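Local coordinates for lambda phage protein with carbohydrate-binding module (Shewanella oneidensis, PDB 2A5Z) that is of unknown function but binds magnesium and has a jelly-roll fold with a carbohydrate-binding module, so it may recognise sugars, at residues C[43-48]-C[253-258]; C[107-112]-C[218-223]; C[77-82]-C[92-97]. All blocks are in the same frame, centred on the assembly; numbering follows the deposited sequence.

Contact 1. Residues C[43-48]-C[253-258]; sequences SIATSD and AKVSAT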
ATOM      1  N   SER C  43      -4.289  -5.950  -8.534  1.00 20.00           N
ATOM      2  CA  SER C  43      -3.085  -6.585  -8.006  1.00 21.02           C
ATOM      3  C   SER C  43      -2.516  -7.472  -9.120  1.00 21.46           C
ATOM      4  O   SER C  43      -1.577  -7.079  -9.811  1.00 21.61           O
ATOM      5  CB  SER C  43      -3.372  -7.366  -6.718  1.00 20.42           C
ATOM      6  OG  SER C  43      -4.461  -8.259  -6.888  1.00 22.63           O
ATOM      7  N   ILE C  44      -3.121  -8.632  -9.336  1.00 22.18           N
ATOM      8  CA  ILE C  44      -2.722  -9.492 -10.446  1.00 23.45           C
ATOM      9  C   ILE C  44      -3.649  -9.234 -11.642  1.00 23.83           C
ATOM     10  O   ILE C  44      -4.863  -9.415 -11.555  1.00 23.95           O
ATOM     11  CB  ILE C  44      -2.649 -10.994 -10.025  1.00 23.11           C
ATOM     12  CG1 ILE C  44      -2.341 -11.890 -11.230  1.00 23.73           C
ATOM     13  CG2 ILE C  44      -3.932 -11.421  -9.336  1.00 24.15           C
ATOM     14  CD1 ILE C  44      -2.295 -13.376 -10.895  1.00 23.98           C
ATOM     15  N   ALA C  45      -3.065  -8.784 -12.749  1.00 24.45           N
ATOM     16  CA  ALA C  45      -3.840  -8.370 -13.913  1.00 24.96           C
ATOM     17  C   ALA C  45      -4.210  -9.532 -14.843  1.00 25.40           C
ATOM     18  O   ALA C  45      -3.496 -10.548 -14.905  1.00 25.18           O
ATOM     19  CB  ALA C  45      -3.085  -7.288 -14.681  1.00 24.96           C
ATOM     20  N   THR C  46      -5.332  -9.380 -15.550  1.00 25.68           N
ATOM     21  CA  THR C  46      -5.701 -10.285 -16.650  1.00 26.14           C
ATOM     22  C   THR C  46      -5.925  -9.499 -17.951  1.00 25.87           C
ATOM     23  O   THR C  46      -5.219  -9.712 -18.935  1.00 25.88           O
ATOM     24  CB  THR C  46      -6.921 -11.181 -16.304  1.00 26.22           C
ATOM     25  OG1 THR C  46      -6.558 -12.087 -15.255  1.00 27.34           O
ATOM     26  CG2 THR C  46      -7.354 -12.009 -17.511  1.00 27.14           C
ATOM     27  N   SER C  47      -6.888  -8.581 -17.956  1.00 25.85           N
ATOM     28  CA  SER C  47      -7.139  -7.779 -19.162  1.00 25.95           C
ATOM     29  C   SER C  47      -7.521  -6.328 -18.883  1.00 25.35           C
ATOM     30  O   SER C  47      -7.539  -5.490 -19.793  1.00 24.79           O
ATOM     31  CB  SER C  47      -8.186  -8.458 -20.046  1.00 26.12           C
ATOM     32  OG  SER C  47      -9.415  -8.560 -19.358  1.00 28.31           O
ATOM     33  N   ASP C  48      -7.813  -6.034 -17.619  1.00 24.98           N
ATOM     34  CA  ASP C  48      -8.194  -4.690 -17.203  1.00 24.81           C
ATOM     35  C   ASP C  48      -7.225  -4.201 -16.137  1.00 23.96           C
ATOM     36  O   ASP C  48      -6.728  -4.995 -15.336  1.00 24.56           O
ATOM     37  CB  ASP C  48      -9.627  -4.683 -16.659  1.00 25.37           C
ATOM     38  CG  ASP C  48     -10.650  -5.158 -17.684  1.00 27.85           C
ATOM     39  OD1 ASP C  48     -11.073  -4.340 -18.533  1.00 29.99           O
ATOM     40  OD2 ASP C  48     -11.043  -6.350 -17.635  1.00 30.31           O
ATOM     41  N   ALA C 253      -7.260   1.213 -17.847  1.00 19.70           N
ATOM     42  CA  ALA C 253      -6.690   0.820 -19.133  1.00 19.83           C
ATOM     43  C   ALA C 253      -7.024  -0.627 -19.475  1.00 20.11           C
ATOM     44  O   ALA C 253      -7.397  -1.411 -18.597  1.00 20.08           O
ATOM     45  CB  ALA C 253      -5.189   1.010 -19.106  1.00 19.48           C
ATOM     46  N   LYS C 254      -6.885  -0.976 -20.753  1.00 20.38           N
ATOM     47  CA  LYS C 254      -6.973  -2.363 -21.192  1.00 21.40           C
ATOM     48  C   LYS C 254      -5.555  -2.907 -21.315  1.00 21.05           C
ATOM     49  O   LYS C 254      -4.698  -2.257 -21.909  1.00 21.23           O
ATOM     50  CB  LYS C 254      -7.694  -2.454 -22.538  1.00 21.46           C
ATOM     51  CG  LYS C 254      -9.148  -2.007 -22.486  1.00 22.87           C
ATOM     52  CD  LYS C 254      -9.912  -2.382 -23.760  1.00 23.66           C
ATOM     53  CE  LYS C 254     -10.238  -1.161 -24.633  1.00 26.76           C
ATOM     54  NZ  LYS C 254     -11.222  -1.550 -25.699  1.00 27.79           N
ATOM     55  N   VAL C 255      -5.297  -4.084 -20.742  1.00 20.50           N
ATOM     56  CA  VAL C 255      -3.944  -4.652 -20.759  1.00 19.98           C
ATOM     57  C   VAL C 255      -3.936  -6.097 -21.245  1.00 20.04           C
ATOM     58  O   VAL C 255      -4.953  -6.770 -21.212  1.00 19.46           O
ATOM     59  CB  VAL C 255      -3.235  -4.570 -19.370  1.00 20.22           C
ATOM     60  CG1 VAL C 255      -3.035  -3.103 -18.929  1.00 19.95           C
ATOM     61  CG2 VAL C 255      -3.983  -5.382 -18.310  1.00 19.35           C
ATOM     62  N   SER C 256      -2.771  -6.551 -21.696  1.00 20.19           N
ATOM     63  CA  SER C 256      -2.553  -7.946 -22.043  1.00 20.64           C
ATOM     64  C   SER C 256      -1.804  -8.571 -20.882  1.00 20.52           C
ATOM     65  O   SER C 256      -0.629  -8.270 -20.649  1.00 20.72           O
ATOM     66  CB  SER C 256      -1.752  -8.060 -23.345  1.00 20.96           C
ATOM     67  OG  SER C 256      -2.468  -7.492 -24.432  1.00 21.95           O
ATOM     68  N   ALA C 257      -2.500  -9.406 -20.126  1.00 20.05           N
ATOM     69  CA  ALA C 257      -1.910 -10.024 -18.944  1.00 20.25           C
ATOM     70  C   ALA C 257      -2.438 -11.435 -18.724  1.00 20.07           C
ATOM     71  O   ALA C 257      -2.585 -11.877 -17.586  1.00 20.58           O
ATOM     72  CB  ALA C 257      -2.147  -9.155 -17.712  1.00 20.33           C
ATOM     73  N   THR C 258      -2.719 -12.134 -19.822  1.00 19.65           N
ATOM     74  CA  THR C 258      -3.166 -13.522 -19.762  1.00 19.37           C
ATOM     75  C   THR C 258      -1.976 -14.460 -19.635  1.00 19.23           C
ATOM     76  O   THR C 258      -1.185 -14.630 -20.566  1.00 18.94           O
ATOM     77  CB  THR C 258      -4.039 -13.911 -20.969  1.00 19.14           C
ATOM     78  OG1 THR C 258      -5.236 -13.118 -20.967  1.00 18.78           O
ATOM     79  CG2 THR C 258      -4.410 -15.396 -20.906  1.00 19.61           C
TER
HETATM   80  O   HOH W   1      -5.129 -10.557 -21.933  1.00 38.56           O
HETATM   81  O   HOH W   2     -10.809  -1.528 -18.493  1.00 36.73           O

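Contact 2. Residues C[107-112]-C[218-223]; sequences MLMAIF and MFRADN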
HETATM    1  N   MSE C 107       1.740   7.448 -12.913  1.00 15.33           N
HETATM    2  CA  MSE C 107       2.239   6.093 -13.211  1.00 14.04           C
HETATM    3  C   MSE C 107       3.209   6.132 -14.400  1.00 15.13           C
HETATM    4  O   MSE C 107       3.271   7.131 -15.136  1.00 15.07           O
HETATM    5  CB  MSE C 107       1.070   5.119 -13.471  1.00 14.36           C
HETATM    6  CG  MSE C 107       0.191   4.812 -12.220  1.00 13.89           C
HETATM    7 SE   MSE C 107      -1.008   3.470 -12.405  1.00  8.43          SE
HETATM    8  CE  MSE C 107       0.103   2.059 -12.315  1.00 14.06           C
ATOM      9  N   LEU C 108       3.971   5.054 -14.582  1.00 15.18           N
ATOM     10  CA  LEU C 108       4.894   4.921 -15.715  1.00 15.44           C
ATOM     11  C   LEU C 108       4.142   4.702 -17.028  1.00 15.91           C
ATOM     12  O   LEU C 108       3.111   4.021 -17.058  1.00 15.92           O
ATOM     13  CB  LEU C 108       5.870   3.755 -15.487  1.00 15.25           C
ATOM     14  CG  LEU C 108       6.855   3.885 -14.325  1.00 15.59           C
ATOM     15  CD1 LEU C 108       7.378   2.505 -13.883  1.00 15.26           C
ATOM     16  CD2 LEU C 108       8.008   4.846 -14.651  1.00 15.15           C
HETATM   17  N   MSE C 109       4.678   5.256 -18.115  1.00 16.03           N
HETATM   18  CA  MSE C 109       4.043   5.140 -19.436  1.00 15.80           C
HETATM   19  C   MSE C 109       4.261   3.783 -20.104  1.00 16.92           C
HETATM   20  O   MSE C 109       3.417   3.342 -20.901  1.00 17.04           O
HETATM   21  CB  MSE C 109       4.496   6.288 -20.349  1.00 16.10           C
HETATM   22  CG  MSE C 109       4.213   7.682 -19.738  1.00 16.19           C
HETATM   23 SE   MSE C 109       4.462   9.118 -20.812  1.00 12.51          SE
HETATM   24  CE  MSE C 109       3.139   8.795 -21.983  1.00 15.52           C
ATOM     25  N   ALA C 110       5.368   3.116 -19.765  1.00 16.77           N
ATOM     26  CA  ALA C 110       5.740   1.830 -20.381  1.00 17.35           C
ATOM     27  C   ALA C 110       4.650   0.767 -20.287  1.00 17.90           C
ATOM     28  O   ALA C 110       4.506  -0.070 -21.176  1.00 17.72           O
ATOM     29  CB  ALA C 110       7.042   1.298 -19.774  1.00 16.87           C
ATOM     30  N   ILE C 111       3.882   0.818 -19.203  1.00 18.33           N
ATOM     31  CA  ILE C 111       2.834  -0.163 -18.955  1.00 18.70           C
ATOM     32  C   ILE C 111       1.501   0.221 -19.602  1.00 18.55           C
ATOM     33  O   ILE C 111       0.546  -0.554 -19.580  1.00 18.13           O
ATOM     34  CB  ILE C 111       2.652  -0.428 -17.428  1.00 19.29           C
ATOM     35  CG1 ILE C 111       2.210   0.844 -16.699  1.00 18.97           C
ATOM     36  CG2 ILE C 111       3.946  -1.014 -16.821  1.00 18.83           C
ATOM     37  CD1 ILE C 111       1.670   0.600 -15.298  1.00 18.41           C
ATOM     38  N   PHE C 112       1.435   1.430 -20.161  1.00 18.23           N
ATOM     39  CA  PHE C 112       0.232   1.894 -20.851  1.00 17.87           C
ATOM     40  C   PHE C 112       0.595   2.269 -22.296  1.00 17.54           C
ATOM     41  O   PHE C 112       0.665   3.449 -22.640  1.00 17.21           O
ATOM     42  CB  PHE C 112      -0.416   3.084 -20.121  1.00 17.68           C
ATOM     43  CG  PHE C 112      -0.848   2.780 -18.701  1.00 18.16           C
ATOM     44  CD1 PHE C 112      -1.785   1.780 -18.434  1.00 18.10           C
ATOM     45  CD2 PHE C 112      -0.325   3.508 -17.634  1.00 18.18           C
ATOM     46  CE1 PHE C 112      -2.182   1.495 -17.122  1.00 18.69           C
ATOM     47  CE2 PHE C 112      -0.723   3.243 -16.324  1.00 18.86           C
ATOM     48  CZ  PHE C 112      -1.650   2.235 -16.064  1.00 18.35           C
HETATM   49  N   MSE C 218       0.985  12.320 -28.368  1.00 18.51           N
HETATM   50  CA  MSE C 218       1.398  12.824 -27.062  1.00 17.31           C
HETATM   51  C   MSE C 218       2.911  12.708 -26.837  1.00 18.01           C
HETATM   52  O   MSE C 218       3.587  11.888 -27.492  1.00 18.16           O
HETATM   53  CB  MSE C 218       0.635  12.083 -25.948  1.00 17.89           C
HETATM   54  CG  MSE C 218       1.128  10.653 -25.630  1.00 16.85           C
HETATM   55 SE   MSE C 218       0.242   9.842 -24.261  1.00 13.41          SE
HETATM   56  CE  MSE C 218      -1.315   9.482 -25.063  1.00 13.73           C
ATOM     57  N   PHE C 219       3.443  13.525 -25.924  1.00 17.87           N
ATOM     58  CA  PHE C 219       4.780  13.277 -25.388  1.00 17.78           C
ATOM     59  C   PHE C 219       4.800  11.924 -24.666  1.00 17.99           C
ATOM     60  O   PHE C 219       3.940  11.642 -23.828  1.00 17.52           O
ATOM     61  CB  PHE C 219       5.245  14.378 -24.412  1.00 17.72           C
ATOM     62  CG  PHE C 219       6.438  13.965 -23.571  1.00 17.57           C
ATOM     63  CD1 PHE C 219       7.673  13.699 -24.173  1.00 17.84           C
ATOM     64  CD2 PHE C 219       6.316  13.801 -22.191  1.00 18.04           C
ATOM     65  CE1 PHE C 219       8.769  13.287 -23.414  1.00 16.65           C
ATOM     66  CE2 PHE C 219       7.406  13.400 -21.414  1.00 17.57           C
ATOM     67  CZ  PHE C 219       8.637  13.139 -22.026  1.00 17.80           C
ATOM     68  N   ARG C 220       5.798  11.107 -24.987  1.00 18.30           N
ATOM     69  CA  ARG C 220       5.941   9.797 -24.380  1.00 18.56           C
ATOM     70  C   ARG C 220       7.410   9.481 -24.148  1.00 18.78           C
ATOM     71  O   ARG C 220       8.235   9.694 -25.023  1.00 18.97           O
ATOM     72  CB  ARG C 220       5.306   8.717 -25.262  1.00 18.45           C
ATOM     73  CG  ARG C 220       5.471   7.299 -24.710  1.00 18.45           C
ATOM     74  CD  ARG C 220       4.845   6.230 -25.611  1.00 18.72           C
ATOM     75  NE  ARG C 220       3.385   6.153 -25.467  1.00 18.96           N
ATOM     76  CZ  ARG C 220       2.747   5.456 -24.526  1.00 18.55           C
ATOM     77  NH1 ARG C 220       3.415   4.767 -23.612  1.00 16.98           N
ATOM     78  NH2 ARG C 220       1.427   5.449 -24.502  1.00 18.91           N
ATOM     79  N   ALA C 221       7.717   8.996 -22.948  1.00 19.04           N
ATOM     80  CA  ALA C 221       8.991   8.345 -22.655  1.00 19.20           C
ATOM     81  C   ALA C 221       8.671   7.121 -21.818  1.00 19.32           C
ATOM     82  O   ALA C 221       8.094   7.236 -20.724  1.00 19.65           O
ATOM     83  CB  ALA C 221       9.937   9.282 -21.921  1.00 18.93           C
ATOM     84  N   ASP C 222       9.003   5.945 -22.353  1.00 19.08           N
ATOM     85  CA  ASP C 222       8.721   4.679 -21.679  1.00 18.59           C
ATOM     86  C   ASP C 222       9.837   4.284 -20.701  1.00 18.57           C
ATOM     87  O   ASP C 222      10.378   3.173 -20.748  1.00 17.89           O
ATOM     88  CB  ASP C 222       8.439   3.570 -22.701  1.00 18.88           C
ATOM     89  CG  ASP C 222       7.060   3.714 -23.369  1.00 19.27           C
ATOM     90  OD1 ASP C 222       6.219   4.512 -22.898  1.00 17.65           O
ATOM     91  OD2 ASP C 222       6.819   3.008 -24.367  1.00 19.82           O
ATOM     92  N   ASN C 223      10.146   5.210 -19.803  1.00 18.39           N
ATOM     93  CA  ASN C 223      11.145   5.012 -18.756  1.00 19.01           C
ATOM     94  C   ASN C 223      10.811   5.943 -17.589  1.00 18.69           C
ATOM     95  O   ASN C 223       9.777   6.620 -17.617  1.00 18.73           O
ATOM     96  CB  ASN C 223      12.569   5.247 -19.297  1.00 18.73           C
ATOM     97  CG  ASN C 223      12.735   6.614 -19.942  1.00 20.85           C
ATOM     98  OD1 ASN C 223      12.413   7.638 -19.335  1.00 21.93           O
ATOM     99  ND2 ASN C 223      13.233   6.640 -21.179  1.00 21.16           N
TER
HETATM  100  O   HOH W   3       6.893   6.874 -18.034  1.00 17.26           O
HETATM  101  O   HOH W   4       7.708   4.076 -18.340  1.00 19.43           O

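Contact 3. Residues C[77-82]-C[92-97]; sequences SLQNIL and PIVSST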
ATOM      1  N   SER C  77       5.793  22.005  -0.590  1.00 19.96           N
ATOM      2  CA  SER C  77       5.126  22.008   0.689  1.00 20.83           C
ATOM      3  C   SER C  77       3.747  21.357   0.581  1.00 20.97           C
ATOM      4  O   SER C  77       2.788  21.967   0.108  1.00 21.11           O
ATOM      5  CB  SER C  77       5.045  23.435   1.229  1.00 20.97           C
ATOM      6  OG  SER C  77       4.481  23.444   2.514  1.00 22.75           O
ATOM      7  N   LEU C  78       3.654  20.098   0.993  1.00 21.07           N
ATOM      8  CA  LEU C  78       2.356  19.445   1.065  1.00 21.07           C
ATOM      9  C   LEU C  78       1.683  19.905   2.348  1.00 21.06           C
ATOM     10  O   LEU C  78       2.201  19.681   3.439  1.00 21.03           O
ATOM     11  CB  LEU C  78       2.483  17.918   1.012  1.00 21.32           C
ATOM     12  CG  LEU C  78       3.251  17.266  -0.151  1.00 21.03           C
ATOM     13  CD1 LEU C  78       3.146  15.751  -0.047  1.00 21.19           C
ATOM     14  CD2 LEU C  78       2.762  17.744  -1.517  1.00 20.73           C
ATOM     15  N   GLN C  79       0.550  20.590   2.203  1.00 20.86           N
ATOM     16  CA  GLN C  79      -0.207  21.106   3.347  1.00 20.51           C
ATOM     17  C   GLN C  79      -0.998  19.991   4.027  1.00 20.11           C
ATOM     18  O   GLN C  79      -1.016  18.854   3.547  1.00 19.92           O
ATOM     19  CB  GLN C  79      -1.146  22.222   2.895  1.00 20.82           C
ATOM     20  CG  GLN C  79      -0.447  23.368   2.189  1.00 21.73           C
ATOM     21  CD  GLN C  79       0.456  24.155   3.120  1.00 23.07           C
ATOM     22  OE1 GLN C  79      -0.019  24.924   3.953  1.00 24.86           O
ATOM     23  NE2 GLN C  79       1.765  23.968   2.980  1.00 22.66           N
ATOM     24  N   ASN C  80      -1.642  20.314   5.144  1.00 19.52           N
ATOM     25  CA  ASN C  80      -2.480  19.348   5.847  1.00 19.34           C
ATOM     26  C   ASN C  80      -3.629  18.846   4.994  1.00 18.91           C
ATOM     27  O   ASN C  80      -4.283  19.629   4.305  1.00 18.14           O
ATOM     28  CB  ASN C  80      -3.048  19.953   7.120  1.00 19.60           C
ATOM     29  CG  ASN C  80      -2.012  20.104   8.196  1.00 20.59           C
ATOM     30  OD1 ASN C  80      -1.745  21.211   8.654  1.00 23.38           O
ATOM     31  ND2 ASN C  80      -1.418  18.994   8.607  1.00 18.57           N
ATOM     32  N   ILE C  81      -3.858  17.535   5.055  1.00 18.48           N
ATOM     33  CA  ILE C  81      -5.026  16.910   4.435  1.00 18.57           C
ATOM     34  C   ILE C  81      -6.301  17.496   5.032  1.00 18.79           C
ATOM     35  O   ILE C  81      -6.402  17.718   6.244  1.00 18.50           O
ATOM     36  CB  ILE C  81      -5.006  15.358   4.599  1.00 18.27           C
ATOM     37  CG1 ILE C  81      -3.729  14.753   3.987  1.00 17.86           C
ATOM     38  CG2 ILE C  81      -6.275  14.710   4.007  1.00 17.97           C
ATOM     39  CD1 ILE C  81      -3.562  14.971   2.473  1.00 17.13           C
ATOM     40  N   LEU C  82      -7.263  17.765   4.163  1.00 19.26           N
ATOM     41  CA  LEU C  82      -8.569  18.223   4.577  1.00 20.10           C
ATOM     42  C   LEU C  82      -9.630  17.494   3.759  1.00 20.67           C
ATOM     43  O   LEU C  82      -9.300  16.733   2.844  1.00 20.82           O
ATOM     44  CB  LEU C  82      -8.668  19.745   4.395  1.00 20.08           C
ATOM     45  CG  LEU C  82      -8.382  20.401   3.039  1.00 19.78           C
ATOM     46  CD1 LEU C  82      -9.603  20.320   2.135  1.00 21.67           C
ATOM     47  CD2 LEU C  82      -7.993  21.859   3.244  1.00 21.03           C
ATOM     48  N   PRO C  92      -3.744  19.868  -0.450  1.00 16.64           N
ATOM     49  CA  PRO C  92      -3.338  21.190  -0.917  1.00 17.01           C
ATOM     50  C   PRO C  92      -1.820  21.264  -1.010  1.00 17.36           C
ATOM     51  O   PRO C  92      -1.109  20.603  -0.232  1.00 17.20           O
ATOM     52  CB  PRO C  92      -3.855  22.134   0.177  1.00 16.52           C
ATOM     53  CG  PRO C  92      -4.662  21.277   1.109  1.00 16.96           C
ATOM     54  CD  PRO C  92      -4.099  19.905   0.974  1.00 16.39           C
ATOM     55  N   ILE C  93      -1.330  22.065  -1.952  1.00 17.58           N
ATOM     56  CA  ILE C  93       0.093  22.076  -2.295  1.00 17.93           C
ATOM     57  C   ILE C  93       0.585  23.525  -2.400  1.00 18.34           C
ATOM     58  O   ILE C  93      -0.075  24.371  -3.007  1.00 18.40           O
ATOM     59  CB  ILE C  93       0.351  21.262  -3.614  1.00 18.17           C
ATOM     60  CG1 ILE C  93      -0.116  19.806  -3.445  1.00 18.06           C
ATOM     61  CG2 ILE C  93       1.824  21.290  -4.021  1.00 17.37           C
ATOM     62  CD1 ILE C  93      -0.496  19.101  -4.749  1.00 17.78           C
ATOM     63  N   VAL C  94       1.730  23.810  -1.781  1.00 18.65           N
ATOM     64  CA  VAL C  94       2.281  25.168  -1.746  1.00 19.00           C
ATOM     65  C   VAL C  94       3.757  25.166  -2.174  1.00 19.36           C
ATOM     66  O   VAL C  94       4.511  24.233  -1.868  1.00 19.20           O
ATOM     67  CB  VAL C  94       2.052  25.835  -0.349  1.00 19.12           C
ATOM     68  CG1 VAL C  94       2.814  27.142  -0.200  1.00 19.47           C
ATOM     69  CG2 VAL C  94       0.575  26.087  -0.117  1.00 18.34           C
ATOM     70  N   SER C  95       4.148  26.201  -2.916  1.00 19.56           N
ATOM     71  CA  SER C  95       5.510  26.348  -3.413  1.00 19.27           C
ATOM     72  C   SER C  95       6.537  26.521  -2.290  1.00 19.53           C
ATOM     73  O   SER C  95       6.190  26.862  -1.159  1.00 19.38           O
ATOM     74  CB  SER C  95       5.594  27.538  -4.368  1.00 19.34           C
ATOM     75  OG  SER C  95       5.445  28.765  -3.677  1.00 18.57           O
ATOM     76  N   SER C  96       7.801  26.278  -2.623  1.00 19.90           N
ATOM     77  CA  SER C  96       8.910  26.458  -1.695  1.00 20.20           C
ATOM     78  C   SER C  96       9.882  27.496  -2.252  1.00 20.66           C
ATOM     79  O   SER C  96       9.569  28.212  -3.216  1.00 20.76           O
ATOM     80  CB  SER C  96       9.629  25.127  -1.490  1.00 20.16           C
ATOM     81  OG  SER C  96      10.202  24.695  -2.710  1.00 19.70           O
ATOM     82  N   THR C  97      11.062  27.568  -1.644  1.00 21.06           N
ATOM     83  CA  THR C  97      12.106  28.487  -2.082  1.00 21.61           C
ATOM     84  C   THR C  97      13.006  27.868  -3.154  1.00 21.41           C
ATOM     85  O   THR C  97      14.048  28.426  -3.488  1.00 21.93           O
ATOM     86  CB  THR C  97      12.961  28.969  -0.890  1.00 21.56           C
ATOM     87  OG1 THR C  97      13.523  27.836  -0.222  1.00 22.60           O
ATOM     88  CG2 THR C  97      12.100  29.755   0.094  1.00 22.24           C
TER

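Contact 1. Residues C[43-48]-C[253-258]
The peptide carbonyl of Ser47 is met over its face by Val255 N, which lies 54° out of the carbonyl plane and donates to Ser47 O at 2.8 Å in a nearly straight bond (169° at the hydrogen). The methyl CG2 of Val255 settles close to the same group, 3.7 Å from Ser47 C. Ser47 CA makes a C-H...O contact with Val255 O, 3.2 Å away. A second, weak bond runs from Ala257 N to Thr46 O at 3.0 Å. Beyond the Ser47-Val255 bond, on the side away from Thr46, Asp48 and Lys254 form an antiparallel non-hydrogen-bonded pair, where strand 48-53 begins and strand 245-254 ends in the six-stranded sheet of the jelly-roll. Alanines suit the close approach of the two chains, since their short side chains let the backbones come near: Ala45 CB meets Ala257 CB at 3.7 Å. Phe88 of the second subunit packs on Ala45 and Val255, and Asp54 of that subunit accepts from Ala45 N; both are magnesium-binding positions. A water donates to Thr46 O and lies 2.7 Å from Thr258 OG1, hydrogen-bonded to it.

Contact 2. Residues C[107-112]-C[218-223]
Leu108 touches the second segment with one branch, CD2 lying 3.9 Å from Asn223 O, while its side chain also packs on His227 of strand 226-228. Met109, a selenomethionine, buries the most surface in the contact. Its long flexible chain bends at the selenium (chi3 67°), which places CE over the centre of the Arg220 guanidinium, 4.2 Å above the plane. Met109 CE also lies 3.8 Å from SE of Met218, another selenomethionine. Met109 O is gripped from opposite faces of its plane, by Phe112 N within the turn and by Arg220 NH1 at 3.1 Å. Ala110 is small enough to let Asp222 approach closely, Ala110 CB lying 4.0 Å from Asp222 CB, and a water accepts from the Ala110 N-H. At Phe112 only the backbone is bonded across: the guanidinium presents NH1 and NH2 end-on to Phe112 O, Arg220 NH2 in the carbonyl plane at 2.8 Å and Arg220 NH1 at 3.2 Å from above that plane (50° out of it). NH1 is held further by a salt bridge to the syn lone pair of Asp222 OD1, 2.9 Å away, and NE pairs with Asp195, so carboxylates fix the rotation of the guanidinium and probably balance its charge. The flat, many-handed arginine thus suits its place: residues 109-112 form a type I beta turn, and Arg220 binds the carbonyls of its first and last residues, tying the connection after strand 102-107 to the one before strand 226-228 in the jelly-roll.

Contact 3. Residues C[77-82]-C[92-97]
Ser77 O receives Val94 N at 2.8 Å, the donor tilted 17° from the carbonyl plane. The return bond, Ser77 N to Val94 O at 2.9 Å, runs nearly along the C=O axis, so the two residues form an antiparallel hydrogen-bonded pair. The next pair, Leu78 with Ile93, is non-hydrogen-bonded, and their side chains lie side by side, pointing the same way, with Leu78 CD2 4.0 Å from Ile93 CG1; both also pack on Phe103 of strand 102-107. Gln79 N then donates to Pro92 O at 2.9 Å. Branched Val94 offers a broad apolar surface to the Gln79 side chain. The glutamine bends at chi2 (-67°), which turns CD back over the valine, and Gln79 CG approaches Val94 CG2 to 3.7 Å. Pro92, short of an N-H, serves here through its carbonyl and its ring: Pro92 CD sits 3.3 Å from Asn80 O, and Pro92 CG touches Leu82 CD2 at 4.0 Å. Leu82 pairs through its backbone with Val90, continuing the contact with strand 90-94. This short two-stranded ribbon lies near the magnesium-binding residues Gly89 and Asp247, with the Leu82 side chain about 9 Å from a bound ion. The chemistry implies that three backbone bonds set the register, while Leu78 and Ile93 pack against each other above one face of the ribbon and the aliphatic part of the Gln79 chain packs on Val94.

In the fold
Contact 1 joins the run into strand 48-53 with the end of strand 245-254, and both other contacts are nested in the chain between its segments; contact 3 closes before contact 2 opens. The centres of contacts 1 and 2 are about 17 Å apart, and they touch where Ala253 CB meets Phe112 CD1 at 3.6 Å. Contact 3 lies on the opposite side of the chain's centre from contact 1, about 35 Å away between centres, and about 27 Å between centres from contact 2. Strand 102-107 leads into contact 2 and carries Phe103, which packs on Leu78 and Ile93 of contact 3. Ile81 of the second subunit packs on Leu108, and Leu108 of the third on Ile81, so contacts 2 and 3 meet between subunits.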